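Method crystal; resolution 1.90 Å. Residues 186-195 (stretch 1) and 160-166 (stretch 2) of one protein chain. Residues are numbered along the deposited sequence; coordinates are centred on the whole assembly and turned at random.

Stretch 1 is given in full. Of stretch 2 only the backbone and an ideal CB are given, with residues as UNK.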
# COMPACT_ATOMS: atom_id res chain seq x y z
N VAL A 186 3.33 -8.74 -4.19
CA VAL A 186 2.09 -8.68 -4.99
C VAL A 186 1.10 -9.70 -4.44
O VAL A 186 1.47 -10.85 -4.22
CB VAL A 186 2.34 -8.96 -6.48
CG1 VAL A 186 1.04 -8.98 -7.26
CG2 VAL A 186 3.29 -7.92 -7.06
N ILE A 187 -0.14 -9.27 -4.21
CA ILE A 187 -1.18 -10.13 -3.67
C ILE A 187 -2.23 -10.30 -4.76
O ILE A 187 -2.64 -9.35 -5.41
CB ILE A 187 -1.83 -9.55 -2.40
CG1 ILE A 187 -0.77 -9.33 -1.30
CG2 ILE A 187 -2.94 -10.48 -1.92
CD1 ILE A 187 -1.25 -8.47 -0.15
N GLU A 188 -2.67 -11.54 -4.95
CA GLU A 188 -3.78 -11.87 -5.83
C GLU A 188 -5.09 -11.53 -5.11
O GLU A 188 -5.43 -12.14 -4.11
CB GLU A 188 -3.69 -13.37 -6.15
CG GLU A 188 -4.71 -13.85 -7.17
CD GLU A 188 -4.21 -13.86 -8.61
OE1 GLU A 188 -4.99 -14.36 -9.46
OE2 GLU A 188 -3.08 -13.39 -8.90
N SER A 189 -5.81 -10.55 -5.63
CA SER A 189 -6.93 -9.91 -4.92
C SER A 189 -8.05 -10.87 -4.50
O SER A 189 -8.63 -10.71 -3.44
CB SER A 189 -7.51 -8.78 -5.76
OG SER A 189 -6.55 -7.76 -6.04
N LYS A 190 -8.35 -11.84 -5.37
CA LYS A 190 -9.38 -12.87 -5.11
C LYS A 190 -9.02 -13.86 -4.00
O LYS A 190 -9.90 -14.54 -3.48
CB LYS A 190 -9.64 -13.67 -6.40
CG LYS A 190 -8.51 -14.62 -6.78
CD LYS A 190 -8.90 -15.60 -7.87
CE LYS A 190 -7.72 -16.20 -8.62
NZ LYS A 190 -6.70 -16.87 -7.77
N GLN A 191 -7.73 -13.96 -3.67
CA GLN A 191 -7.27 -14.76 -2.56
C GLN A 191 -7.48 -14.17 -1.19
O GLN A 191 -7.40 -14.89 -0.21
CB GLN A 191 -5.79 -15.17 -2.76
CG GLN A 191 -5.60 -16.16 -3.92
CD GLN A 191 -6.50 -17.41 -3.77
OE1 GLN A 191 -6.23 -18.29 -2.95
NE2 GLN A 191 -7.57 -17.49 -4.56
N ILE A 192 -7.81 -12.88 -1.10
CA ILE A 192 -7.96 -12.24 0.20
C ILE A 192 -9.28 -12.73 0.80
O ILE A 192 -10.34 -12.60 0.18
CB ILE A 192 -7.91 -10.71 0.13
CG1 ILE A 192 -6.61 -10.24 -0.55
CG2 ILE A 192 -8.01 -10.11 1.53
CD1 ILE A 192 -6.62 -8.78 -0.93
N LYS A 193 -9.20 -13.30 1.99
CA LYS A 193 -10.37 -13.87 2.68
C LYS A 193 -10.99 -12.77 3.53
O LYS A 193 -12.16 -12.45 3.38
CB LYS A 193 -9.95 -15.07 3.55
CG LYS A 193 -11.08 -15.75 4.34
CD LYS A 193 -10.55 -16.72 5.40
CE LYS A 193 -10.56 -18.18 4.94
NZ LYS A 193 -11.80 -18.90 5.37
N ASP A 194 -10.20 -12.19 4.43
CA ASP A 194 -10.70 -11.14 5.30
C ASP A 194 -9.56 -10.25 5.78
O ASP A 194 -8.39 -10.60 5.62
CB ASP A 194 -11.50 -11.72 6.48
CG ASP A 194 -10.76 -12.84 7.19
OD1 ASP A 194 -9.65 -12.61 7.64
OD2 ASP A 194 -11.30 -13.97 7.27
N ILE A 195 -9.94 -9.11 6.35
CA ILE A 195 -9.02 -8.10 6.85
C ILE A 195 -9.50 -7.73 8.25
O ILE A 195 -10.59 -7.17 8.40
CB ILE A 195 -9.00 -6.86 5.93
CG1 ILE A 195 -8.64 -7.24 4.47
CG2 ILE A 195 -8.02 -5.84 6.45
CD1 ILE A 195 -8.94 -6.17 3.46
N UNK A 160 -3.38 -4.48 11.61
CA UNK A 160 -4.25 -4.90 10.52
C UNK A 160 -3.77 -6.25 10.01
O UNK A 160 -2.64 -6.32 9.56
CB UNK A 160 -4.27 -3.86 9.39
N UNK A 161 -4.60 -7.28 10.04
CA UNK A 161 -4.21 -8.62 9.57
C UNK A 161 -4.99 -8.96 8.31
O UNK A 161 -6.21 -9.12 8.35
CB UNK A 161 -4.45 -9.68 10.65
N UNK A 162 -4.26 -9.08 7.21
CA UNK A 162 -4.84 -9.47 5.93
C UNK A 162 -4.63 -10.98 5.77
O UNK A 162 -3.49 -11.44 5.65
CB UNK A 162 -4.21 -8.69 4.77
N UNK A 163 -5.72 -11.75 5.73
CA UNK A 163 -5.64 -13.18 5.59
C UNK A 163 -6.07 -13.62 4.20
O UNK A 163 -7.06 -13.10 3.63
CB UNK A 163 -6.50 -13.86 6.66
N UNK A 164 -5.34 -14.58 3.67
CA UNK A 164 -5.62 -15.17 2.38
C UNK A 164 -6.31 -16.52 2.57
O UNK A 164 -6.24 -17.14 3.64
CB UNK A 164 -4.33 -15.32 1.57
N UNK A 165 -7.01 -16.97 1.53
CA UNK A 165 -7.77 -18.22 1.61
C UNK A 165 -6.95 -19.46 1.98
O UNK A 165 -7.47 -20.37 2.63
CB UNK A 165 -8.46 -18.47 0.27
N UNK A 166 -5.67 -19.49 1.60
CA UNK A 166 -4.82 -20.63 1.91
C UNK A 166 -4.20 -20.59 3.30
O UNK A 166 -3.40 -21.44 3.64
CB UNK A 166 -3.70 -20.73 0.87

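Residues 160–164 run antiparallel to strand 192–195, and the register slips by one between Ile-192 and Asp-194, a beta bulge at Lys-193.

At position 160 the backbone is extended (-130/121) and CA-to-CB points sideways, the ideal CB lying 5.2 Å from CG2 of Ile-195. A branched or longer apolar side chain could bridge that gap. The residue is Val-160, chi1 t, whose CG1 meets Ile-195 CG2 at 3.7 Å.

Position 161 also points sideways, and nothing of stretch 1 lies within 5.5 Å of its ideal CB, so many side chains would fit. Its carbonyl O, 3.3 Å from Ile-195 CA, accepts a CA-H...O contact. The residue is Lys-161, and the end of its side chain leads away.

Position 162 pairs with Ile-195 across a non-hydrogen-bonded bridge, its CB on the same sheet face as that isoleucine. CG1 of Ile-195 and CG2 of Ile-192 lie 4.7 and 5.2 Å from the ideal CB, an apolar setting suited to valine, isoleucine or leucine. Ile-162 occupies it: its CG2 packs on Ile-192 CG2 at 3.9 Å and its CG1 on Ile-195 CG2 at 4.2 Å.

Position 163 shares the other face with Asp-194, whose OD1 approaches the ideal CB to 3.5 Å. A small side chain fits beside Asp-194 OD1, and one with a hydroxyl, serine or threonine, adds a polar group; alanine would fit without one. The backbone does much here: N donates to Asp-194 O (2.9 Å), while O accepts from Lys-193 N (2.7 Å) and weakly from Asp-194 N (3.4 Å), so one carbonyl serves two successive amides at the bulge. In Ser-163, OG lies 2.7 Å from the oxygen of water 1, which also lies within hydrogen-bonding distance of Asp-194 OD1 (2.6 Å) and Lys-161 O (2.8 Å).

At position 164 CB points sideways, 3.6 Å from Gln-191 O, but Ile-187 and Ile-192 offer apolar surface within reach of a longer side chain. Leucine, isoleucine or methionine could use it. Leu-164 extends CD2 to Ile-192 CG1 (3.9 Å) and Ile-187 CG2 (4.0 Å).

Position 165 leaves the strand with phi/psi of -57/-31, and its N donates to Gln-191 O at 2.7 Å. Beyond lies the carbonyl of Lys-190, an acceptor for a long donor such as lysine or arginine. Lys-165, nearly extended beyond its m chi1, delivers NZ to Lys-190 O at 2.8 Å.

Position 166 points sideways with little of stretch 1 nearby, and many polar residues would serve; it is Asp-166, whose OD1 is hydrogen-bonded to a residue just outside the stretches.

Stretch 2, residues 160-166: VKISLKD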
# COMPACT_ATOMS: atom_id res chain seq x y z
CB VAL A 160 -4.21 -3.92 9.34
CG1 VAL A 160 -5.09 -4.44 8.21
CG2 VAL A 160 -4.64 -2.52 9.77
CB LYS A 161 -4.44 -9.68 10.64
CG LYS A 161 -4.03 -11.10 10.22
CD LYS A 161 -4.41 -12.16 11.25
CE LYS A 161 -3.99 -13.56 10.81
NZ LYS A 161 -3.67 -14.46 11.95
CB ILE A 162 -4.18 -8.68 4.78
CG1 ILE A 162 -4.36 -7.17 4.97
CG2 ILE A 162 -4.71 -9.14 3.43
CD1 ILE A 162 -3.27 -6.34 4.31
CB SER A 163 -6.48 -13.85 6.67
OG SER A 163 -5.94 -13.53 7.95
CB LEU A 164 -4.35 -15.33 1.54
CG LEU A 164 -3.43 -14.11 1.34
CD1 LEU A 164 -2.39 -14.41 0.27
CD2 LEU A 164 -4.20 -12.83 1.05
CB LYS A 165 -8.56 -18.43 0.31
CG LYS A 165 -9.76 -17.51 0.28
CD LYS A 165 -10.35 -17.34 -1.10
CE LYS A 165 -11.38 -16.24 -1.03
NZ LYS A 165 -12.01 -16.04 -2.35
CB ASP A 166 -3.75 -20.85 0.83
CG ASP A 166 -2.62 -19.81 0.85
OD1 ASP A 166 -2.65 -18.85 1.64
OD2 ASP A 166 -1.69 -19.96 0.03
O HOH W 1 -7.59 -11.56 8.75
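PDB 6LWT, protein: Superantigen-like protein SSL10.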